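Local coordinates for acyl-CoA dehydrogenase (Bacillus anthracis, PDB 3OWA), which probably catalyses the FAD-dependent alpha,beta-dehydrogenation of acyl-CoA thioesters, the oxidative step that opens each round of fatty acid beta-oxidation, at residues 376-379 and 380-383; 392-395 and 396-399; 280-283 and 284-288. All coordinates share one frame; numbering follows the deposited sequence.

Contact 1: 376-379 and 380-383; sequences VDEG and VQIH. With FAD (flavin-adenine dinucleotide), chain J.
The imidazole of His383 meets the carbonyl of Gly379 edge-on: His383 ND1 lies 2.8 Å from Gly379 O, which sits close to the ring plane, while Tyr290 stacks against the ring. The same oxygen takes the backbone amide, His383 N to Gly379 O at 3.2 Å, and the two donors arrive from opposite faces of the carbonyl plane. With CG anti to its own carbonyl carbon (chi1 -78°), His383 folds its ring back over the preceding turn to reach that oxygen. The carboxylate of Glu378 passes Gln381 with its plane 79° from that of the amide; Glu378 OE2 comes 3.8 Å from Gln381 CB and forms its salt bridge with Lys310. Gln381 OE1 accepts from Arg402, and NE2 donates to Glu412 and to the backbone O of Arg405, all of the second subunit. On the backbone side, the adenosine ribose of FAD donates a hydrogen bond from O3B to Gln381 O at 2.6 Å, on helix 358-383. Because ND1 donates here, it carries a proton, and Gly379 O, which accepts two hydrogen bonds, helps set the turn of the ring. Gln381 thus offers its main chain to the cofactor and its side chain to the dimer interface.

Contact 2: 392-395 and 396-399; sequences YEIE and RMYR
Glu395 and Arg399, one helical turn apart, meet side-on through two nitrogens, NE to OE1 and NH2 to OE2. Arg399 NE stands 2.8 Å from Glu395 OE1, reaching it from above the carboxylate plane, whereas Arg399 NH2 approaches Glu395 OE2, also at 2.8 Å, on the syn side and nearer that plane. Both oxygens lie close to the guanidinium plane, and the two flat groups are turned 39° from each other. Glu395 gets there by sending CG anti to its backbone N (chi1 -178°) and then bending at chi2 (-81°), which swings the carboxylate along the helix toward Arg399. The remaining nitrogen, Arg399 NH1, is held by the carbonyl of Met228 of the same chain, so all three guanidinium nitrogens have an acceptor. A water-mediated link runs along another face: a water gives a hydrogen to Glu393 OE2 at 2.5 Å and accepts one from Arg396 NH1, bridging two charges that do not touch. Farther out, Arg282 engages Glu393 OE1 and Asp400 engages Arg396 NE. Met397, present as selenomethionine, brings SE to 4.4 Å from Ile394 CD1. Helix 393-401, with Tyr392 at its N-cap position, turns Ile394 and Tyr398 onto helix 358-383 and Met397 onto helix 257-293, while Met228 of the second subunit packs against Glu395, Tyr398 and Arg399.

Contact 3: 280-283 and 284-288; sequences AKRA and VEISA
Ile286 lays its CG2 methyl over one face of the Arg282 guanidinium, 3.3 Å above the plane and centred on it, with Arg282 CZ 3.4 Å from Ile286 CG2. The two side chains cross at about a right angle, so a single methyl rather than the length of the isoleucine does the touching. Its CG1 occupies the position between backbone N and carbonyl carbon (chi1 71°), which leaves CG2 beside the backbone N and facing the preceding turn. The buried flank is equally close: Ser287 OG donates to Ala283 O at 2.7 Å, and Ser287 N reaches that same oxygen at 3.1 Å from the opposite face of the carbonyl. A serine hydroxyl folded back on the carbonyl four residues earlier is a familiar way of burying it within a helix, and Ser287 also packs against Leu311, Met314 and Ile382. This is the long helix 257-293, which opens the C-terminal helical domain of the acyl-CoA dehydrogenase fold and packs beside helices 305-336 and 358-383. The partly exposed side is joined by a weaker bond. Glu285 OE2 comes to the edge of the Arg282 guanidinium, 3.0 Å from Arg282 NH2, but the bond is bent to 147°, and the carboxylate plane stands 86° from that of the guanidinium. Arg282 has its stronger partner elsewhere, in Glu393 on helix 393-401, while Glu285 also packs on Arg594. Lys281 stretches out from the same side in a chain extended beyond CB to pair with Glu103 and Glu322.

Overall arrangement
From the N terminus, contact 3 (280-288) comes first, on helix 257-293; contact 1 (376-383) follows on helix 358-383, and contact 2 (392-399) on helix 393-401. Each is local to a single helix, contact 2 beginning at the residue before it, so none closes a long loop, and the three stand in series without nesting or crossing. In space their centres lie about 9 to 11 Å apart, where these three helices of the C-terminal helical domain pack on one another. Contacts 1 and 2 meet where Ile394 packs on Val380, Gly379 and His383; contacts 1 and 3 where Ser287 touches Gly379; contacts 2 and 3 where, beside their salt bridge, Met397 reaches Ala283. Contacts 1 and 2 also face the second subunit.

Contact 1: 376-379 and 380-383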
ATOM      1  N   VAL A 376       3.060   1.443   7.883  1.00 24.52           N
ATOM      2  CA  VAL A 376       2.019   0.609   8.484  1.00 22.80           C
ATOM      3  C   VAL A 376       1.881  -0.668   7.671  1.00 22.58           C
ATOM      4  O   VAL A 376       1.548  -1.708   8.189  1.00 20.58           O
ATOM      5  CB  VAL A 376       0.592   1.310   8.640  1.00 21.92           C
ATOM      6  CG1 VAL A 376       0.711   2.459   9.550  1.00 21.53           C
ATOM      7  CG2 VAL A 376       0.058   1.828   7.283  1.00 22.36           C
ATOM      8  N   ASP A 377       2.163  -0.599   6.388  1.00 22.65           N
ATOM      9  CA  ASP A 377       2.076  -1.788   5.595  1.00 24.37           C
ATOM     10  C   ASP A 377       3.207  -2.793   5.985  1.00 25.23           C
ATOM     11  O   ASP A 377       2.985  -4.022   6.029  1.00 24.59           O
ATOM     12  CB  ASP A 377       2.175  -1.433   4.126  1.00 26.32           C
ATOM     13  CG  ASP A 377       2.048  -2.658   3.249  1.00 29.83           C
ATOM     14  OD1 ASP A 377       0.928  -3.196   3.191  1.00 30.44           O
ATOM     15  OD2 ASP A 377       3.056  -3.103   2.632  1.00 34.17           O
ATOM     16  N   GLU A 378       4.421  -2.303   6.264  1.00 24.00           N
ATOM     17  CA  GLU A 378       5.447  -3.246   6.626  1.00 25.82           C
ATOM     18  C   GLU A 378       5.227  -3.669   8.058  1.00 25.88           C
ATOM     19  O   GLU A 378       5.657  -4.742   8.466  1.00 25.23           O
ATOM     20  CB  GLU A 378       6.842  -2.642   6.466  1.00 27.82           C
ATOM     21  CG  GLU A 378       7.279  -2.520   4.938  1.00 31.73           C
ATOM     22  CD  GLU A 378       7.282  -3.871   4.158  1.00 39.54           C
ATOM     23  OE1 GLU A 378       7.369  -3.837   2.908  1.00 41.95           O
ATOM     24  OE2 GLU A 378       7.128  -4.967   4.749  1.00 41.02           O
ATOM     25  N   GLY A 379       4.578  -2.804   8.838  1.00 25.62           N
ATOM     26  CA  GLY A 379       4.301  -3.158  10.244  1.00 25.65           C
ATOM     27  C   GLY A 379       3.309  -4.282  10.318  1.00 24.33           C
ATOM     28  O   GLY A 379       3.438  -5.215  11.095  1.00 23.94           O
ATOM     29  N   VAL A 380       2.289  -4.224   9.471  1.00 23.47           N
ATOM     30  CA  VAL A 380       1.420  -5.334   9.393  1.00 22.02           C
ATOM     31  C   VAL A 380       2.159  -6.618   8.960  1.00 23.30           C
ATOM     32  O   VAL A 380       1.917  -7.683   9.549  1.00 22.85           O
ATOM     33  CB  VAL A 380       0.250  -5.046   8.349  1.00 21.72           C
ATOM     34  CG1 VAL A 380      -0.474  -6.327   8.052  1.00 20.15           C
ATOM     35  CG2 VAL A 380      -0.723  -3.958   8.920  1.00 21.67           C
ATOM     36  N   GLN A 381       2.986  -6.552   7.903  1.00 23.96           N
ATOM     37  CA  GLN A 381       3.691  -7.717   7.403  1.00 24.57           C
ATOM     38  C   GLN A 381       4.609  -8.315   8.487  1.00 25.90           C
ATOM     39  O   GLN A 381       4.693  -9.532   8.649  1.00 26.47           O
ATOM     40  CB  GLN A 381       4.555  -7.371   6.172  1.00 25.39           C
ATOM     41  CG  GLN A 381       5.011  -8.592   5.391  1.00 25.06           C
ATOM     42  CD  GLN A 381       3.827  -9.260   4.692  1.00 26.30           C
ATOM     43  OE1 GLN A 381       2.772  -8.652   4.606  1.00 26.61           O
ATOM     44  NE2 GLN A 381       3.978 -10.536   4.234  1.00 27.28           N
ATOM     45  N   ILE A 382       5.294  -7.463   9.214  1.00 26.06           N
ATOM     46  CA  ILE A 382       6.128  -7.954  10.336  1.00 27.67           C
ATOM     47  C   ILE A 382       5.305  -8.741  11.394  1.00 28.53           C
ATOM     48  O   ILE A 382       5.789  -9.713  11.989  1.00 29.83           O
ATOM     49  CB  ILE A 382       6.846  -6.774  11.023  1.00 28.86           C
ATOM     50  CG1 ILE A 382       8.021  -6.304  10.175  1.00 26.34           C
ATOM     51  CG2 ILE A 382       7.420  -7.168  12.417  1.00 26.66           C
ATOM     52  CD1 ILE A 382       8.543  -4.958  10.598  1.00 28.41           C
ATOM     53  N   HIS A 383       4.063  -8.318  11.623  1.00 28.24           N
ATOM     54  CA  HIS A 383       3.166  -8.992  12.584  1.00 28.34           C
ATOM     55  C   HIS A 383       2.544 -10.260  11.983  1.00 28.44           C
ATOM     56  O   HIS A 383       2.021 -11.094  12.697  1.00 28.04           O
ATOM     57  CB  HIS A 383       2.008  -8.048  13.040  1.00 28.80           C
ATOM     58  CG  HIS A 383       2.410  -7.030  14.072  1.00 25.52           C
ATOM     59  ND1 HIS A 383       3.115  -5.884  13.763  1.00 26.15           N
ATOM     60  CD2 HIS A 383       2.196  -6.992  15.416  1.00 26.52           C
ATOM     61  CE1 HIS A 383       3.331  -5.190  14.880  1.00 24.82           C
ATOM     62  NE2 HIS A 383       2.751  -5.826  15.882  1.00 25.07           N
TER
HETATM   63  PA  FAD J 601       4.855 -15.408  11.479  1.00 36.65           P
HETATM   64  O1A FAD J 601       5.128 -15.094  12.940  1.00 37.63           O
HETATM   65  O2A FAD J 601       5.165 -16.806  11.093  1.00 37.96           O
HETATM   66  O5B FAD J 601       5.668 -14.340  10.630  1.00 35.90           O
HETATM   67  C5B FAD J 601       5.868 -13.041  11.109  1.00 38.00           C
HETATM   68  C4B FAD J 601       6.769 -12.284  10.159  1.00 37.56           C
HETATM   69  O4B FAD J 601       8.067 -12.868  10.186  1.00 37.21           O
HETATM   70  C3B FAD J 601       6.267 -12.346   8.713  1.00 37.14           C
HETATM   71  O3B FAD J 601       6.626 -11.153   8.074  1.00 36.51           O
HETATM   72  C2B FAD J 601       7.139 -13.453   8.128  1.00 37.79           C
HETATM   73  O2B FAD J 601       7.310 -13.320   6.745  1.00 37.75           O
HETATM   74  C1B FAD J 601       8.455 -13.243   8.880  1.00 35.80           C
HETATM   75  N9A FAD J 601       9.277 -14.474   8.926  1.00 39.13           N
HETATM   76  C8A FAD J 601       8.985 -15.671   9.548  1.00 42.52           C
HETATM   77  N7A FAD J 601      10.025 -16.533   9.370  1.00 40.88           N
HETATM   78  C5A FAD J 601      10.975 -15.887   8.655  1.00 42.13           C
HETATM   79  C6A FAD J 601      12.224 -16.269   8.167  1.00 43.81           C
HETATM   80  N6A FAD J 601      12.644 -17.539   8.263  1.00 44.32           N
HETATM   81  N1A FAD J 601      12.963 -15.350   7.451  1.00 43.69           N
HETATM   82  C2A FAD J 601      12.481 -14.078   7.202  1.00 45.34           C
HETATM   83  N3A FAD J 601      11.247 -13.711   7.698  1.00 41.34           N
HETATM   84  C4A FAD J 601      10.506 -14.593   8.382  1.00 40.25           C
HETATM   85  N1  FAD J 601      -3.797 -21.576   8.649  1.00 35.36           N
HETATM   86  C2  FAD J 601      -4.270 -22.830   8.402  1.00 39.65           C
HETATM   87  O2  FAD J 601      -3.499 -23.778   8.533  1.00 43.44           O
HETATM   88  N3  FAD J 601      -5.592 -23.030   8.031  1.00 35.58           N
HETATM   89  C4  FAD J 601      -6.463 -21.976   7.889  1.00 34.76           C
HETATM   90  O4  FAD J 601      -7.635 -22.189   7.553  1.00 31.44           O
HETATM   91  C4X FAD J 601      -5.980 -20.695   8.119  1.00 35.93           C
HETATM   92  N5  FAD J 601      -6.818 -19.599   7.985  1.00 36.47           N
HETATM   93  C5X FAD J 601      -6.357 -18.334   8.276  1.00 35.26           C
HETATM   94  C6  FAD J 601      -7.238 -17.248   8.218  1.00 32.00           C
HETATM   95  C7  FAD J 601      -6.758 -15.979   8.529  1.00 31.80           C
HETATM   96  C7M FAD J 601      -7.679 -14.783   8.439  1.00 33.38           C
HETATM   97  C8  FAD J 601      -5.424 -15.824   8.917  1.00 31.33           C
HETATM   98  C8M FAD J 601      -4.842 -14.488   9.258  1.00 33.10           C
HETATM   99  C9  FAD J 601      -4.547 -16.904   8.966  1.00 29.72           C
HETATM  100  C9A FAD J 601      -5.016 -18.170   8.673  1.00 32.96           C
HETATM  101  N10 FAD J 601      -4.148 -19.252   8.729  1.00 34.64           N
HETATM  102  C10 FAD J 601      -4.641 -20.508   8.501  1.00 35.05           C
HETATM  103  C1' FAD J 601      -2.713 -19.093   9.151  1.00 34.51           C
HETATM  104  C2' FAD J 601      -1.983 -18.107   8.206  1.00 41.11           C
HETATM  105  O2' FAD J 601      -1.871 -18.493   6.822  1.00 39.90           O
HETATM  106  C3' FAD J 601      -0.669 -17.660   8.872  1.00 39.21           C
HETATM  107  O3' FAD J 601      -0.819 -16.348   9.367  1.00 38.43           O
HETATM  108  C4' FAD J 601       0.473 -17.711   7.902  1.00 45.07           C
HETATM  109  O4' FAD J 601       0.561 -19.043   7.425  1.00 46.29           O
HETATM  110  C5' FAD J 601       1.808 -16.918   8.795  1.00 42.21           C
HETATM  111  O5' FAD J 601       2.017 -17.158  10.125  1.00 38.20           O
HETATM  112  P   FAD J 601       2.090 -16.071  11.327  1.00 38.11           P
HETATM  113  O1P FAD J 601       0.880 -15.189  11.101  1.00 36.68           O
HETATM  114  O2P FAD J 601       2.115 -16.615  12.699  1.00 40.97           O
HETATM  115  O3P FAD J 601       3.328 -15.121  11.050  1.00 39.66           O

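Contact 2: 392-395 and 396-399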
ATOM      1  N   TYR A 392      -5.033  -6.056  17.380  1.00 32.57           N
ATOM      2  CA  TYR A 392      -3.676  -5.468  17.342  1.00 31.73           C
ATOM      3  C   TYR A 392      -3.692  -4.017  16.889  1.00 29.94           C
ATOM      4  O   TYR A 392      -4.397  -3.676  15.959  1.00 28.88           O
ATOM      5  CB  TYR A 392      -2.707  -6.344  16.511  1.00 32.01           C
ATOM      6  CG  TYR A 392      -2.375  -7.622  17.251  1.00 33.15           C
ATOM      7  CD1 TYR A 392      -1.156  -7.754  17.938  1.00 33.91           C
ATOM      8  CD2 TYR A 392      -3.302  -8.681  17.306  1.00 33.99           C
ATOM      9  CE1 TYR A 392      -0.857  -8.913  18.641  1.00 35.10           C
ATOM     10  CE2 TYR A 392      -3.020  -9.848  18.052  1.00 32.32           C
ATOM     11  CZ  TYR A 392      -1.794  -9.937  18.701  1.00 35.63           C
ATOM     12  OH  TYR A 392      -1.507 -11.079  19.407  1.00 37.47           O
ATOM     13  N   GLU A 393      -2.894  -3.183  17.553  1.00 28.88           N
ATOM     14  CA  GLU A 393      -2.793  -1.765  17.278  1.00 27.18           C
ATOM     15  C   GLU A 393      -2.399  -1.508  15.810  1.00 26.35           C
ATOM     16  O   GLU A 393      -2.905  -0.585  15.157  1.00 22.94           O
ATOM     17  CB  GLU A 393      -1.711  -1.169  18.238  1.00 28.54           C
ATOM     18  CG  GLU A 393      -1.511   0.345  18.043  1.00 31.45           C
ATOM     19  CD  GLU A 393      -0.557   1.000  19.030  1.00 34.06           C
ATOM     20  OE1 GLU A 393       0.002   0.344  19.962  1.00 36.21           O
ATOM     21  OE2 GLU A 393      -0.388   2.221  18.884  1.00 33.26           O
ATOM     22  N   ILE A 394      -1.511  -2.322  15.253  1.00 24.79           N
ATOM     23  CA  ILE A 394      -1.062  -2.044  13.858  1.00 23.99           C
ATOM     24  C   ILE A 394      -2.194  -2.223  12.861  1.00 24.24           C
ATOM     25  O   ILE A 394      -2.197  -1.623  11.783  1.00 24.62           O
ATOM     26  CB  ILE A 394       0.191  -2.929  13.464  1.00 24.40           C
ATOM     27  CG1 ILE A 394       0.874  -2.366  12.213  1.00 22.92           C
ATOM     28  CG2 ILE A 394      -0.193  -4.427  13.304  1.00 24.88           C
ATOM     29  CD1 ILE A 394       1.777  -1.100  12.451  1.00 24.68           C
ATOM     30  N   GLU A 395      -3.163  -3.059  13.196  1.00 24.19           N
ATOM     31  CA  GLU A 395      -4.284  -3.295  12.304  1.00 22.93           C
ATOM     32  C   GLU A 395      -5.154  -2.016  12.151  1.00 23.84           C
ATOM     33  O   GLU A 395      -5.611  -1.649  11.047  1.00 20.60           O
ATOM     34  CB  GLU A 395      -5.109  -4.442  12.877  1.00 24.19           C
ATOM     35  CG  GLU A 395      -6.350  -4.909  12.047  1.00 22.20           C
ATOM     36  CD  GLU A 395      -7.638  -4.043  12.222  1.00 31.53           C
ATOM     37  OE1 GLU A 395      -8.513  -4.150  11.343  1.00 30.30           O
ATOM     38  OE2 GLU A 395      -7.835  -3.293  13.227  1.00 31.39           O
ATOM     39  N   ARG A 396      -5.393  -1.343  13.261  1.00 20.59           N
ATOM     40  CA  ARG A 396      -6.121  -0.044  13.225  1.00 22.60           C
ATOM     41  C   ARG A 396      -5.337   1.051  12.526  1.00 21.93           C
ATOM     42  O   ARG A 396      -5.895   1.812  11.755  1.00 21.13           O
ATOM     43  CB  ARG A 396      -6.378   0.434  14.677  1.00 22.89           C
ATOM     44  CG  ARG A 396      -7.484   1.511  14.708  1.00 25.21           C
ATOM     45  CD  ARG A 396      -7.235   2.351  15.994  1.00 32.01           C
ATOM     46  NE  ARG A 396      -6.073   3.208  15.769  1.00 33.29           N
ATOM     47  CZ  ARG A 396      -5.035   3.343  16.584  1.00 34.13           C
ATOM     48  NH1 ARG A 396      -4.049   4.183  16.249  1.00 34.71           N
ATOM     49  NH2 ARG A 396      -4.987   2.699  17.744  1.00 32.59           N
HETATM   50  N   MSE A 397      -4.015   1.112  12.773  1.00 21.24           N
HETATM   51  CA  MSE A 397      -3.176   2.078  12.103  1.00 22.36           C
HETATM   52  C   MSE A 397      -3.177   1.903  10.584  1.00 21.55           C
HETATM   53  O   MSE A 397      -3.177   2.898   9.816  1.00 21.44           O
HETATM   54  CB  MSE A 397      -1.742   1.912  12.617  1.00 23.19           C
HETATM   55  CG  MSE A 397      -1.637   2.436  14.089  1.00 27.19           C
HETATM   56 SE   MSE A 397       0.191   2.311  14.654  0.52 31.40          SE
HETATM   57  CE  MSE A 397       0.917   3.657  13.516  1.00 28.86           C
ATOM     58  N   TYR A 398      -3.119   0.649  10.161  1.00 21.03           N
ATOM     59  CA  TYR A 398      -3.179   0.334   8.739  1.00 20.82           C
ATOM     60  C   TYR A 398      -4.423   0.934   8.117  1.00 20.61           C
ATOM     61  O   TYR A 398      -4.359   1.559   6.989  1.00 21.02           O
ATOM     62  CB  TYR A 398      -3.108  -1.225   8.507  1.00 21.04           C
ATOM     63  CG  TYR A 398      -3.119  -1.572   7.018  1.00 21.99           C
ATOM     64  CD1 TYR A 398      -1.944  -1.579   6.305  1.00 18.90           C
ATOM     65  CD2 TYR A 398      -4.332  -1.833   6.351  1.00 23.74           C
ATOM     66  CE1 TYR A 398      -1.957  -1.862   4.892  1.00 18.88           C
ATOM     67  CE2 TYR A 398      -4.348  -2.148   4.973  1.00 23.55           C
ATOM     68  CZ  TYR A 398      -3.170  -2.147   4.277  1.00 22.91           C
ATOM     69  OH  TYR A 398      -3.168  -2.419   2.916  1.00 21.85           O
ATOM     70  N   ARG A 399      -5.581   0.698   8.741  1.00 22.87           N
ATOM     71  CA  ARG A 399      -6.874   1.247   8.220  1.00 22.83           C
ATOM     72  C   ARG A 399      -6.955   2.777   8.339  1.00 23.61           C
ATOM     73  O   ARG A 399      -7.392   3.440   7.415  1.00 22.70           O
ATOM     74  CB  ARG A 399      -8.104   0.608   8.880  1.00 23.33           C
ATOM     75  CG  ARG A 399      -8.341  -0.869   8.486  1.00 22.19           C
ATOM     76  CD  ARG A 399      -9.586  -1.468   9.147  1.00 24.40           C
ATOM     77  NE  ARG A 399      -9.407  -1.642  10.587  1.00 27.21           N
ATOM     78  CZ  ARG A 399      -9.818  -0.808  11.538  1.00 28.69           C
ATOM     79  NH1 ARG A 399     -10.506   0.294  11.234  1.00 26.42           N
ATOM     80  NH2 ARG A 399      -9.589  -1.112  12.813  1.00 26.76           N
TER
HETATM   81  O   HOH W   1      -1.400   4.182  17.658  1.00 38.42           O

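Contact 3: 280-283 and 284-288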
ATOM      1  N   ALA A 280       4.188   7.181  12.036  1.00 25.92           N
ATOM      2  CA  ALA A 280       5.230   6.341  11.493  1.00 26.74           C
ATOM      3  C   ALA A 280       6.202   5.949  12.593  1.00 28.58           C
ATOM      4  O   ALA A 280       6.652   4.815  12.623  1.00 28.71           O
ATOM      5  CB  ALA A 280       5.984   7.055  10.303  1.00 27.09           C
ATOM      6  N   LYS A 281       6.489   6.864  13.510  1.00 29.74           N
ATOM      7  CA  LYS A 281       7.354   6.534  14.639  1.00 31.69           C
ATOM      8  C   LYS A 281       6.729   5.486  15.534  1.00 32.45           C
ATOM      9  O   LYS A 281       7.420   4.594  16.023  1.00 33.98           O
ATOM     10  CB  LYS A 281       7.628   7.756  15.510  1.00 32.37           C
ATOM     11  CG  LYS A 281       8.523   8.810  14.914  1.00 35.38           C
ATOM     12  CD  LYS A 281       8.757   9.856  15.989  1.00 38.37           C
ATOM     13  CE  LYS A 281       9.440  11.109  15.470  1.00 41.34           C
ATOM     14  NZ  LYS A 281       9.608  12.074  16.618  1.00 39.56           N
ATOM     15  N   ARG A 282       5.418   5.562  15.736  1.00 31.69           N
ATOM     16  CA  ARG A 282       4.751   4.573  16.564  1.00 30.34           C
ATOM     17  C   ARG A 282       4.758   3.181  15.879  1.00 30.02           C
ATOM     18  O   ARG A 282       4.925   2.145  16.539  1.00 28.51           O
ATOM     19  CB  ARG A 282       3.299   5.023  16.838  1.00 29.73           C
ATOM     20  CG  ARG A 282       2.503   4.048  17.676  1.00 29.15           C
ATOM     21  CD  ARG A 282       3.166   3.833  19.073  1.00 31.31           C
ATOM     22  NE  ARG A 282       2.355   2.881  19.818  1.00 31.55           N
ATOM     23  CZ  ARG A 282       2.707   2.340  20.978  1.00 33.50           C
ATOM     24  NH1 ARG A 282       1.889   1.463  21.567  1.00 27.76           N
ATOM     25  NH2 ARG A 282       3.878   2.659  21.538  1.00 35.57           N
ATOM     26  N   ALA A 283       4.554   3.163  14.562  1.00 27.06           N
ATOM     27  CA  ALA A 283       4.602   1.917  13.823  1.00 28.42           C
ATOM     28  C   ALA A 283       6.002   1.278  13.933  1.00 29.40           C
ATOM     29  O   ALA A 283       6.120   0.063  14.065  1.00 30.77           O
ATOM     30  CB  ALA A 283       4.251   2.150  12.322  1.00 24.67           C
ATOM     31  N   VAL A 284       7.053   2.088  13.834  1.00 30.26           N
ATOM     32  CA  VAL A 284       8.402   1.551  13.993  1.00 30.15           C
ATOM     33  C   VAL A 284       8.527   0.892  15.369  1.00 31.60           C
ATOM     34  O   VAL A 284       8.987  -0.237  15.487  1.00 30.97           O
ATOM     35  CB  VAL A 284       9.478   2.620  13.788  1.00 31.06           C
ATOM     36  CG1 VAL A 284      10.888   2.081  14.266  1.00 31.88           C
ATOM     37  CG2 VAL A 284       9.577   3.036  12.291  1.00 26.32           C
ATOM     38  N   GLU A 285       8.068   1.606  16.391  1.00 32.17           N
ATOM     39  CA  GLU A 285       8.181   1.166  17.762  1.00 34.39           C
ATOM     40  C   GLU A 285       7.465  -0.155  18.044  1.00 32.56           C
ATOM     41  O   GLU A 285       8.056  -1.092  18.582  1.00 33.72           O
ATOM     42  CB  GLU A 285       7.650   2.258  18.695  1.00 35.86           C
ATOM     43  CG  GLU A 285       7.689   1.857  20.162  1.00 40.08           C
ATOM     44  CD  GLU A 285       7.236   2.981  21.130  1.00 48.31           C
ATOM     45  OE1 GLU A 285       7.643   2.889  22.318  1.00 48.17           O
ATOM     46  OE2 GLU A 285       6.471   3.921  20.720  1.00 49.67           O
ATOM     47  N   ILE A 286       6.193  -0.242  17.671  1.00 31.14           N
ATOM     48  CA  ILE A 286       5.456  -1.476  17.925  1.00 30.29           C
ATOM     49  C   ILE A 286       5.933  -2.662  17.074  1.00 30.09           C
ATOM     50  O   ILE A 286       5.878  -3.796  17.516  1.00 28.97           O
ATOM     51  CB  ILE A 286       3.927  -1.292  17.883  1.00 31.49           C
ATOM     52  CG1 ILE A 286       3.452  -1.048  16.459  1.00 27.00           C
ATOM     53  CG2 ILE A 286       3.540  -0.154  18.810  1.00 32.82           C
ATOM     54  CD1 ILE A 286       1.954  -0.669  16.402  1.00 32.72           C
ATOM     55  N   SER A 287       6.467  -2.378  15.891  1.00 29.83           N
ATOM     56  CA  SER A 287       7.029  -3.398  15.055  1.00 31.04           C
ATOM     57  C   SER A 287       8.338  -3.909  15.624  1.00 31.78           C
ATOM     58  O   SER A 287       8.601  -5.101  15.542  1.00 32.64           O
ATOM     59  CB  SER A 287       7.242  -2.879  13.617  1.00 30.26           C
ATOM     60  OG  SER A 287       6.003  -2.442  13.100  1.00 33.35           O
ATOM     61  N   ALA A 288       9.148  -3.022  16.194  1.00 31.88           N
ATOM     62  CA  ALA A 288      10.434  -3.423  16.748  1.00 33.89           C
ATOM     63  C   ALA A 288      10.178  -4.221  18.006  1.00 35.14           C
ATOM     64  O   ALA A 288      10.819  -5.254  18.218  1.00 37.32           O
ATOM     65  CB  ALA A 288      11.289  -2.201  17.056  1.00 32.70           C
TER